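Local coordinates for putative uncharacterized protein (PDB 2Z6V) that probably transfers a sulfuryl group from the donor PAPS to an acceptor that has yet to be identified, as other sulfotransferases do, at residues A[125-130]-A[151-156]; A[330-335]-A[351-356]; A[341-346]-A[368-373]. All coordinates share one frame; numbering follows the deposited sequence.

Interaction 1: residues A[125-130]-A[151-156]; sequences LLDQDP and TLRTDP
Asp127, in the turn after helix 120-126, pairs with Arg153 of the 151-156 loop through a carboxylate oxygen at the guanidinium edge, and the case shows how one such oxygen can take both hydrogen bonds of a contact. From Asp127 CB the chain heads for the other segment, with CG set opposite the backbone N (chi1 -172°). CG comes within 3.3 Å of Arg153 NH1. OD1 stands 3.4 Å from Arg153 NH1, and turns to Ser134 OG through a weak hydrogen bond, which probably helps to fix the rotation of the group. OD2 does the gripping: it receives a hydrogen bond from Arg153 NH1 at 2.7 Å, the core of the salt bridge, and a weak one from Arg153 NH2 at 3.3 Å. Both donors use OD2, which is met from above the carboxylate plane and lies tilted from the guanidinium plane, so the flat two-oxygen pairing is not made; the two planes stand 89° apart. The backbone O of Asp127 also lies at the guanidinium edge, in its plane. Arg153 arrives from the opposite direction on a chain extended from CG to NE. In the fold, helix 120-126 packs through Leu125 and Leu126 on helix 343-353, while Arg153 belongs to the long connection from edge strand 132-134 to helix 156-166, so the ion pair ties that connection back to the turn.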
loop_
_atom_site.group_PDB
_atom_site.type_symbol
_atom_site.label_atom_id
_atom_site.label_comp_id
_atom_site.label_asym_id
_atom_site.label_seq_id
_atom_site.Cartn_x
_atom_site.Cartn_y
_atom_site.Cartn_z
ATOM N N LEU A 125 7.138 -12.741 7.014
ATOM C CA LEU A 125 8.261 -13.264 7.785
ATOM C C LEU A 125 8.738 -12.272 8.852
ATOM O O LEU A 125 9.070 -12.665 9.972
ATOM C CB LEU A 125 9.416 -13.647 6.855
ATOM C CG LEU A 125 9.114 -14.877 5.995
ATOM C CD1 LEU A 125 10.331 -15.242 5.161
ATOM C CD2 LEU A 125 8.711 -16.036 6.905
ATOM N N LEU A 126 8.763 -10.989 8.505
ATOM C CA LEU A 126 9.191 -9.963 9.446
ATOM C C LEU A 126 8.168 -9.858 10.562
ATOM O O LEU A 126 8.494 -9.467 11.681
ATOM C CB LEU A 126 9.316 -8.602 8.752
ATOM C CG LEU A 126 10.409 -8.430 7.693
ATOM C CD1 LEU A 126 10.236 -7.098 6.980
ATOM C CD2 LEU A 126 11.773 -8.525 8.355
ATOM N N ASP A 127 6.927 -10.215 10.249
ATOM C CA ASP A 127 5.847 -10.145 11.220
ATOM C C ASP A 127 5.944 -11.279 12.235
ATOM O O ASP A 127 5.246 -11.270 13.250
ATOM C CB ASP A 127 4.496 -10.180 10.500
ATOM C CG ASP A 127 3.325 -9.912 11.434
ATOM O OD1 ASP A 127 3.415 -8.984 12.267
ATOM O OD2 ASP A 127 2.304 -10.623 11.325
ATOM N N GLN A 128 6.819 -12.246 11.955
ATOM C CA GLN A 128 7.033 -13.389 12.841
ATOM C C GLN A 128 7.950 -13.053 14.015
ATOM O O GLN A 128 8.052 -13.822 14.964
ATOM C CB GLN A 128 7.634 -14.553 12.062
ATOM C CG GLN A 128 6.708 -15.143 11.038
ATOM C CD GLN A 128 5.363 -15.475 11.633
ATOM O OE1 GLN A 128 5.277 -16.170 12.651
ATOM N NE2 GLN A 128 4.294 -14.973 11.008
ATOM N N ASP A 129 8.625 -11.912 13.940
ATOM C CA ASP A 129 9.532 -11.465 14.997
ATOM C C ASP A 129 8.684 -10.719 16.030
ATOM O O ASP A 129 8.148 -9.648 15.744
ATOM C CB ASP A 129 10.580 -10.523 14.398
ATOM C CG ASP A 129 11.712 -10.220 15.354
ATOM O OD1 ASP A 129 11.444 -10.047 16.565
ATOM O OD2 ASP A 129 12.869 -10.142 14.886
ATOM N N PRO A 130 8.548 -11.273 17.244
ATOM C CA PRO A 130 7.737 -10.609 18.275
ATOM C C PRO A 130 8.181 -9.215 18.718
ATOM O O PRO A 130 7.424 -8.507 19.373
ATOM C CB PRO A 130 7.732 -11.623 19.425
ATOM C CG PRO A 130 9.016 -12.376 19.231
ATOM C CD PRO A 130 9.097 -12.549 17.736
ATOM N N THR A 151 -3.240 -8.667 21.920
ATOM C CA THR A 151 -4.499 -8.798 21.197
ATOM C C THR A 151 -4.513 -8.264 19.755
ATOM O O THR A 151 -5.575 -8.106 19.154
ATOM C CB THR A 151 -5.641 -8.121 22.000
ATOM O OG1 THR A 151 -5.365 -6.723 22.146
ATOM C CG2 THR A 151 -5.762 -8.742 23.393
ATOM N N LEU A 152 -3.345 -8.000 19.185
ATOM C CA LEU A 152 -3.295 -7.483 17.824
ATOM C C LEU A 152 -4.016 -8.392 16.830
ATOM O O LEU A 152 -4.442 -7.945 15.761
ATOM C CB LEU A 152 -1.847 -7.274 17.383
ATOM C CG LEU A 152 -1.080 -6.193 18.150
ATOM C CD1 LEU A 152 0.337 -6.104 17.604
ATOM C CD2 LEU A 152 -1.791 -4.844 18.025
ATOM N N ARG A 153 -4.161 -9.664 17.183
ATOM C CA ARG A 153 -4.836 -10.600 16.294
ATOM C C ARG A 153 -6.147 -11.156 16.848
ATOM O O ARG A 153 -6.849 -11.884 16.143
ATOM C CB ARG A 153 -3.900 -11.757 15.936
ATOM C CG ARG A 153 -2.547 -11.331 15.354
ATOM C CD ARG A 153 -1.783 -12.557 14.886
ATOM N NE ARG A 153 -0.341 -12.353 14.716
ATOM C CZ ARG A 153 0.224 -11.491 13.868
ATOM N NH1 ARG A 153 1.546 -11.411 13.808
ATOM N NH2 ARG A 153 -0.516 -10.704 13.089
ATOM N N THR A 154 -6.490 -10.807 18.089
ATOM C CA THR A 154 -7.731 -11.304 18.686
ATOM C C THR A 154 -8.720 -10.219 19.096
ATOM O O THR A 154 -9.784 -10.508 19.661
ATOM C CB THR A 154 -7.453 -12.186 19.911
ATOM O OG1 THR A 154 -6.698 -11.445 20.877
ATOM C CG2 THR A 154 -6.691 -13.434 19.488
ATOM N N ASP A 155 -8.371 -8.972 18.808
ATOM C CA ASP A 155 -9.242 -7.860 19.140
ATOM C C ASP A 155 -10.568 -8.042 18.394
ATOM O O ASP A 155 -10.588 -8.348 17.196
ATOM C CB ASP A 155 -8.569 -6.547 18.741
ATOM C CG ASP A 155 -9.370 -5.333 19.150
ATOM O OD1 ASP A 155 -10.386 -5.027 18.478
ATOM O OD2 ASP A 155 -8.980 -4.694 20.155
ATOM N N PRO A 156 -11.699 -7.872 19.102
ATOM C CA PRO A 156 -13.039 -8.017 18.517
ATOM C C PRO A 156 -13.232 -7.310 17.170
ATOM O O PRO A 156 -14.004 -7.768 16.329
ATOM C CB PRO A 156 -13.947 -7.458 19.606
ATOM C CG PRO A 156 -13.223 -7.851 20.864
ATOM C CD PRO A 156 -11.789 -7.510 20.530
#

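Interaction 2: residues A[330-335]-A[351-356]; sequences RFFHMY and YEWADE
Phe332 and Trp353 both place CG opposite their backbone N, with chi1 at 178° and 170°, and these two torsions swing a phenyl ring and an indole into each other's path between strand and helix. The root of the phenylalanine does much of the touching: its CB sits over the six-membered ring of Trp353, 3.5 Å from the centroid and almost on the ring normal, a CH-pi contact. Farther out, Phe332 CD1 lies over the same indole and approaches Trp353 CG at 3.7 Å. The phenyl ring and the five-membered ring of Trp353 meet obliquely, planes 58° apart. Backbone completes the setting of the indole. Arg330 O lies at its edge, in plane, 3.9 Å from Trp353 CZ2, and Phe331 O comes within 3.4 Å of Trp353 NE1 at an angle too poor for a hydrogen bond. Strand 331-335 forms one edge of the parallel sheet and bonds to strand 267-272 through Phe332 and Met334; helix 343-353 covers it, adding Arg349 and Ile350 to the surroundings of the phenyl ring. Here, then, is a worked instance of helix-on-sheet packing by aromatic surface. Its chemistry implies dependence on shape and dispersion, and the fit resides in the CB over the indole face more than in any pairing of ring with ring.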
loop_
_atom_site.group_PDB
_atom_site.type_symbol
_atom_site.label_atom_id
_atom_site.label_comp_id
_atom_site.label_asym_id
_atom_site.label_seq_id
_atom_site.Cartn_x
_atom_site.Cartn_y
_atom_site.Cartn_z
ATOM N N ARG A 330 22.294 2.669 2.020
ATOM C CA ARG A 330 21.072 3.008 2.742
ATOM C C ARG A 330 19.938 2.045 2.373
ATOM O O ARG A 330 18.847 2.096 2.948
ATOM C CB ARG A 330 20.638 4.447 2.421
ATOM C CG ARG A 330 21.490 5.544 3.064
ATOM C CD ARG A 330 21.446 5.478 4.587
ATOM N NE ARG A 330 20.085 5.532 5.124
ATOM C CZ ARG A 330 19.287 6.600 5.085
ATOM N NH1 ARG A 330 19.701 7.734 4.527
ATOM N NH2 ARG A 330 18.066 6.537 5.616
ATOM N N PHE A 331 20.212 1.166 1.415
ATOM C CA PHE A 331 19.221 0.208 0.939
ATOM C C PHE A 331 19.654 -1.247 1.082
ATOM O O PHE A 331 20.843 -1.559 1.190
ATOM C CB PHE A 331 18.934 0.430 -0.549
ATOM C CG PHE A 331 18.444 1.799 -0.890
ATOM C CD1 PHE A 331 17.088 2.043 -1.052
ATOM C CD2 PHE A 331 19.343 2.842 -1.081
ATOM C CE1 PHE A 331 16.628 3.313 -1.403
ATOM C CE2 PHE A 331 18.899 4.114 -1.432
ATOM C CZ PHE A 331 17.537 4.351 -1.594
ATOM N N PHE A 332 18.662 -2.133 1.089
ATOM C CA PHE A 332 18.917 -3.562 1.108
ATOM C C PHE A 332 18.184 -4.007 -0.146
ATOM O O PHE A 332 17.044 -3.604 -0.364
ATOM C CB PHE A 332 18.299 -4.280 2.309
ATOM C CG PHE A 332 18.537 -5.762 2.273
ATOM C CD1 PHE A 332 19.707 -6.303 2.799
ATOM C CD2 PHE A 332 17.665 -6.601 1.581
ATOM C CE1 PHE A 332 20.011 -7.653 2.626
ATOM C CE2 PHE A 332 17.958 -7.955 1.400
ATOM C CZ PHE A 332 19.135 -8.481 1.921
ATOM N N HIS A 333 18.814 -4.823 -0.977
ATOM C CA HIS A 333 18.128 -5.234 -2.189
ATOM C C HIS A 333 17.564 -6.632 -2.138
ATOM O O HIS A 333 18.284 -7.623 -2.073
ATOM C CB HIS A 333 19.037 -5.044 -3.401
ATOM C CG HIS A 333 19.398 -3.614 -3.631
ATOM N ND1 HIS A 333 20.678 -3.131 -3.459
ATOM C CD2 HIS A 333 18.624 -2.540 -3.914
ATOM C CE1 HIS A 333 20.674 -1.821 -3.624
ATOM N NE2 HIS A 333 19.441 -1.437 -3.899
ATOM N N MET A 334 16.245 -6.686 -2.164
ATOM C CA MET A 334 15.529 -7.941 -2.113
ATOM C C MET A 334 15.026 -8.287 -3.512
ATOM O O MET A 334 14.176 -7.595 -4.070
ATOM C CB MET A 334 14.372 -7.806 -1.133
ATOM C CG MET A 334 13.557 -9.049 -0.947
ATOM S SD MET A 334 12.270 -8.677 0.228
ATOM C CE MET A 334 11.113 -7.750 -0.814
ATOM N N TYR A 335 15.572 -9.358 -4.074
ATOM C CA TYR A 335 15.205 -9.803 -5.409
ATOM C C TYR A 335 14.143 -10.885 -5.359
ATOM O O TYR A 335 14.202 -11.798 -4.534
ATOM C CB TYR A 335 16.439 -10.336 -6.138
ATOM C CG TYR A 335 17.490 -9.281 -6.402
ATOM C CD1 TYR A 335 17.455 -8.506 -7.563
ATOM C CD2 TYR A 335 18.506 -9.036 -5.477
ATOM C CE1 TYR A 335 18.413 -7.512 -7.799
ATOM C CE2 TYR A 335 19.463 -8.046 -5.698
ATOM C CZ TYR A 335 19.414 -7.289 -6.859
ATOM O OH TYR A 335 20.369 -6.321 -7.081
ATOM N N TYR A 351 18.702 -9.202 8.395
ATOM C CA TYR A 351 19.006 -8.973 9.796
ATOM C C TYR A 351 20.461 -8.540 10.007
ATOM O O TYR A 351 20.733 -7.664 10.834
ATOM C CB TYR A 351 18.682 -10.216 10.626
ATOM C CG TYR A 351 17.242 -10.270 11.102
ATOM C CD1 TYR A 351 16.187 -10.413 10.197
ATOM C CD2 TYR A 351 16.932 -10.174 12.461
ATOM C CE1 TYR A 351 14.863 -10.457 10.630
ATOM C CE2 TYR A 351 15.609 -10.217 12.906
ATOM C CZ TYR A 351 14.580 -10.358 11.984
ATOM O OH TYR A 351 13.270 -10.386 12.417
ATOM N N GLU A 352 21.391 -9.138 9.263
ATOM C CA GLU A 352 22.800 -8.762 9.385
ATOM C C GLU A 352 22.935 -7.301 8.979
ATOM O O GLU A 352 23.534 -6.493 9.686
ATOM C CB GLU A 352 23.683 -9.601 8.464
ATOM C CG GLU A 352 23.696 -11.081 8.768
ATOM C CD GLU A 352 24.468 -11.867 7.721
ATOM O OE1 GLU A 352 24.489 -13.120 7.810
ATOM O OE2 GLU A 352 25.052 -11.226 6.809
ATOM N N TRP A 353 22.366 -6.985 7.822
ATOM C CA TRP A 353 22.386 -5.642 7.273
ATOM C C TRP A 353 21.757 -4.633 8.226
ATOM O O TRP A 353 22.285 -3.547 8.413
ATOM C CB TRP A 353 21.648 -5.641 5.940
ATOM C CG TRP A 353 21.400 -4.290 5.383
ATOM C CD1 TRP A 353 22.290 -3.494 4.731
ATOM C CD2 TRP A 353 20.163 -3.573 5.418
ATOM N NE1 TRP A 353 21.684 -2.322 4.352
ATOM C CE2 TRP A 353 20.377 -2.343 4.763
ATOM C CE3 TRP A 353 18.891 -3.854 5.940
ATOM C CZ2 TRP A 353 19.368 -1.390 4.612
ATOM C CZ3 TRP A 353 17.886 -2.909 5.791
ATOM C CH2 TRP A 353 18.130 -1.689 5.131
ATOM N N ALA A 354 20.629 -4.987 8.831
ATOM C CA ALA A 354 19.966 -4.091 9.773
ATOM C C ALA A 354 20.664 -4.191 11.118
ATOM O O ALA A 354 20.281 -3.535 12.082
ATOM C CB ALA A 354 18.499 -4.471 9.922
ATOM N N ASP A 355 21.695 -5.026 11.159
ATOM C CA ASP A 355 22.473 -5.276 12.360
ATOM C C ASP A 355 21.579 -5.562 13.551
ATOM O O ASP A 355 21.614 -4.862 14.563
ATOM C CB ASP A 355 23.395 -4.101 12.680
ATOM C CG ASP A 355 24.522 -4.492 13.627
ATOM O OD1 ASP A 355 25.255 -5.456 13.312
ATOM O OD2 ASP A 355 24.678 -3.844 14.683
ATOM N N GLU A 356 20.768 -6.603 13.413
ATOM C CA GLU A 356 19.865 -7.023 14.471
ATOM C C GLU A 356 19.931 -8.542 14.564
ATOM O O GLU A 356 20.045 -9.237 13.545
ATOM C CB GLU A 356 18.433 -6.567 14.169
ATOM C CG GLU A 356 18.238 -5.060 14.262
ATOM C CD GLU A 356 16.805 -4.626 13.986
ATOM O OE1 GLU A 356 16.331 -4.825 12.848
ATOM O OE2 GLU A 356 16.152 -4.083 14.905
#

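Interaction 3: residues A[341-346]-A[368-373]; sequences RDPMDV and NWLAHH
Leu370 crosses both Pro343 and Met344 at a slant, presenting its forked end to two consecutive residues at the start of a helix. Its CD1 branch is shared: it meets Pro343 CG at 3.6 Å and Met344 CG at 3.7 Å, with Met344 SD slightly farther from the same methyl, at 3.9 Å. The CD2 branch touches the proline alone, 3.7 Å from Pro343 CG, so both methyls face Pro343 CG from the leucine side. Pro343 is directed toward the 368-373 segment. Met344 leaves its backbone at the flank and is brought round by bends at chi2 (-47°) and chi3 (-82°), which fold the thioether back against helix 360-371, where Glu363, Met366 and Arg367 also touch it. The example illustrates how the alpha/beta sulfotransferase fold, related to the P-loop kinases, is covered by layered helices: helix 343-353, reached from strand 331-335 by way of the short helix 336-341, receives helix 360-371 near its N-terminus, just past the N-cap residue Asp342. Just past the end of helix 360-371, within the same segment, His373 ND1 donates a fairly straight hydrogen bond (160°) to Trp369 O at 2.7 Å and lies over the centre of the Trp369 ring. Leu370, besides meeting Pro343 and Met344, leans on Val121 of helix 120-126, the helix whose preceding loop in this family usually holds the 5'-phosphate of PAPS.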
loop_
_atom_site.group_PDB
_atom_site.type_symbol
_atom_site.label_atom_id
_atom_site.label_comp_id
_atom_site.label_asym_id
_atom_site.label_seq_id
_atom_site.Cartn_x
_atom_site.Cartn_y
_atom_site.Cartn_z
ATOM N N ARG A 341 13.782 -18.851 -4.400
ATOM C CA ARG A 341 14.741 -19.936 -4.209
ATOM C C ARG A 341 15.174 -20.154 -2.764
ATOM O O ARG A 341 15.451 -21.282 -2.363
ATOM C CB ARG A 341 15.982 -19.706 -5.078
ATOM C CG ARG A 341 15.717 -19.839 -6.571
ATOM C CD ARG A 341 16.991 -19.654 -7.390
ATOM N NE ARG A 341 16.794 -20.015 -8.794
ATOM C CZ ARG A 341 15.983 -19.376 -9.631
ATOM N NH1 ARG A 341 15.281 -18.327 -9.214
ATOM N NH2 ARG A 341 15.865 -19.791 -10.886
ATOM N N ASP A 342 15.237 -19.088 -1.978
ATOM C CA ASP A 342 15.646 -19.247 -0.591
ATOM C C ASP A 342 15.384 -18.002 0.251
ATOM O O ASP A 342 16.276 -17.184 0.479
ATOM C CB ASP A 342 17.129 -19.625 -0.540
ATOM C CG ASP A 342 17.574 -20.056 0.842
ATOM O OD1 ASP A 342 16.696 -20.300 1.704
ATOM O OD2 ASP A 342 18.802 -20.160 1.056
ATOM N N PRO A 343 14.143 -17.852 0.733
ATOM C CA PRO A 343 13.746 -16.710 1.556
ATOM C C PRO A 343 14.481 -16.612 2.897
ATOM O O PRO A 343 14.835 -15.512 3.330
ATOM C CB PRO A 343 12.241 -16.917 1.721
ATOM C CG PRO A 343 12.106 -18.406 1.679
ATOM C CD PRO A 343 13.007 -18.767 0.530
ATOM N N MET A 344 14.705 -17.749 3.553
ATOM C CA MET A 344 15.397 -17.739 4.837
ATOM C C MET A 344 16.787 -17.138 4.711
ATOM O O MET A 344 17.281 -16.502 5.644
ATOM C CB MET A 344 15.495 -19.151 5.422
ATOM C CG MET A 344 14.218 -19.622 6.089
ATOM S SD MET A 344 13.524 -18.362 7.193
ATOM C CE MET A 344 14.499 -18.594 8.676
ATOM N N ASP A 345 17.424 -17.336 3.561
ATOM C CA ASP A 345 18.749 -16.773 3.351
ATOM C C ASP A 345 18.645 -15.254 3.313
ATOM O O ASP A 345 19.457 -14.551 3.921
ATOM C CB ASP A 345 19.363 -17.261 2.044
ATOM C CG ASP A 345 20.721 -16.630 1.777
ATOM O OD1 ASP A 345 21.605 -16.729 2.656
ATOM O OD2 ASP A 345 20.903 -16.031 0.698
ATOM N N VAL A 346 17.645 -14.752 2.592
ATOM C CA VAL A 346 17.433 -13.315 2.497
ATOM C C VAL A 346 17.202 -12.703 3.878
ATOM O O VAL A 346 17.746 -11.648 4.188
ATOM C CB VAL A 346 16.220 -12.973 1.608
ATOM C CG1 VAL A 346 15.988 -11.473 1.615
ATOM C CG2 VAL A 346 16.458 -13.455 0.181
ATOM N N ASN A 368 8.358 -22.107 10.191
ATOM C CA ASN A 368 7.037 -22.682 10.361
ATOM C C ASN A 368 6.050 -22.017 9.410
ATOM O O ASN A 368 5.139 -22.673 8.896
ATOM C CB ASN A 368 6.555 -22.503 11.798
ATOM C CG ASN A 368 5.065 -22.727 11.934
ATOM O OD1 ASN A 368 4.552 -23.790 11.587
ATOM N ND2 ASN A 368 4.356 -21.716 12.433
ATOM N N TRP A 369 6.230 -20.717 9.179
ATOM C CA TRP A 369 5.344 -19.992 8.285
ATOM C C TRP A 369 5.533 -20.469 6.851
ATOM O O TRP A 369 4.561 -20.768 6.163
ATOM C CB TRP A 369 5.606 -18.484 8.358
ATOM C CG TRP A 369 4.534 -17.680 7.683
ATOM C CD1 TRP A 369 3.353 -17.262 8.230
ATOM C CD2 TRP A 369 4.488 -17.307 6.302
ATOM N NE1 TRP A 369 2.570 -16.661 7.274
ATOM C CE2 TRP A 369 3.242 -16.675 6.081
ATOM C CE3 TRP A 369 5.377 -17.450 5.227
ATOM C CZ2 TRP A 369 2.861 -16.187 4.827
ATOM C CZ3 TRP A 369 5.000 -16.964 3.977
ATOM C CH2 TRP A 369 3.750 -16.339 3.789
ATOM N N LEU A 370 6.782 -20.544 6.403
ATOM C CA LEU A 370 7.090 -20.982 5.040
ATOM C C LEU A 370 6.605 -22.401 4.746
ATOM O O LEU A 370 6.179 -22.709 3.630
ATOM C CB LEU A 370 8.596 -20.918 4.793
ATOM C CG LEU A 370 9.219 -19.537 4.615
ATOM C CD1 LEU A 370 10.733 -19.625 4.763
ATOM C CD2 LEU A 370 8.821 -18.987 3.250
ATOM N N ALA A 371 6.686 -23.262 5.754
ATOM C CA ALA A 371 6.266 -24.646 5.612
ATOM C C ALA A 371 4.775 -24.716 5.328
ATOM O O ALA A 371 4.321 -25.550 4.544
ATOM C CB ALA A 371 6.589 -25.416 6.881
ATOM N N HIS A 372 4.018 -23.829 5.968
ATOM C CA HIS A 372 2.570 -23.800 5.805
ATOM C C HIS A 372 2.098 -22.870 4.698
ATOM O O HIS A 372 0.901 -22.709 4.486
ATOM C CB HIS A 372 1.914 -23.411 7.130
ATOM C CG HIS A 372 2.156 -24.397 8.229
ATOM N ND1 HIS A 372 1.685 -24.213 9.513
ATOM C CD2 HIS A 372 2.810 -25.584 8.234
ATOM C CE1 HIS A 372 2.039 -25.244 10.260
ATOM N NE2 HIS A 372 2.723 -26.090 9.509
ATOM N N HIS A 373 3.035 -22.257 3.988
ATOM C CA HIS A 373 2.662 -21.364 2.905
ATOM C C HIS A 373 3.585 -21.526 1.707
ATOM O O HIS A 373 4.430 -20.671 1.433
ATOM C CB HIS A 373 2.665 -19.907 3.381
ATOM C CG HIS A 373 1.697 -19.631 4.489
ATOM N ND1 HIS A 373 2.005 -19.835 5.818
ATOM C CD2 HIS A 373 0.419 -19.184 4.465
ATOM C CE1 HIS A 373 0.960 -19.524 6.564
ATOM N NE2 HIS A 373 -0.016 -19.127 5.767
#

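How the interactions relate
The three contacts differ in chemistry according to the elements they join. Interaction 3 is buried and wholly apolar where helix meets helix; interaction 2, partly buried, is aromatic and joins helix 343-353, which the two share, to an edge strand; interaction 1, also partly buried, relies on charge between a turn and a loop. Val346 bridges interactions 2 and 3 by packing on Phe332 and Met334. Helix 120-126 connects interaction 1 to interaction 3, since Leu125 packs on Trp369, Leu370 and Pro343. A probable hydrogen bond between Asp129 OD2 and Tyr351 OH (2.5 Å) joins interactions 1 and 2. Along the chain, the segments of interactions 2 and 3 alternate.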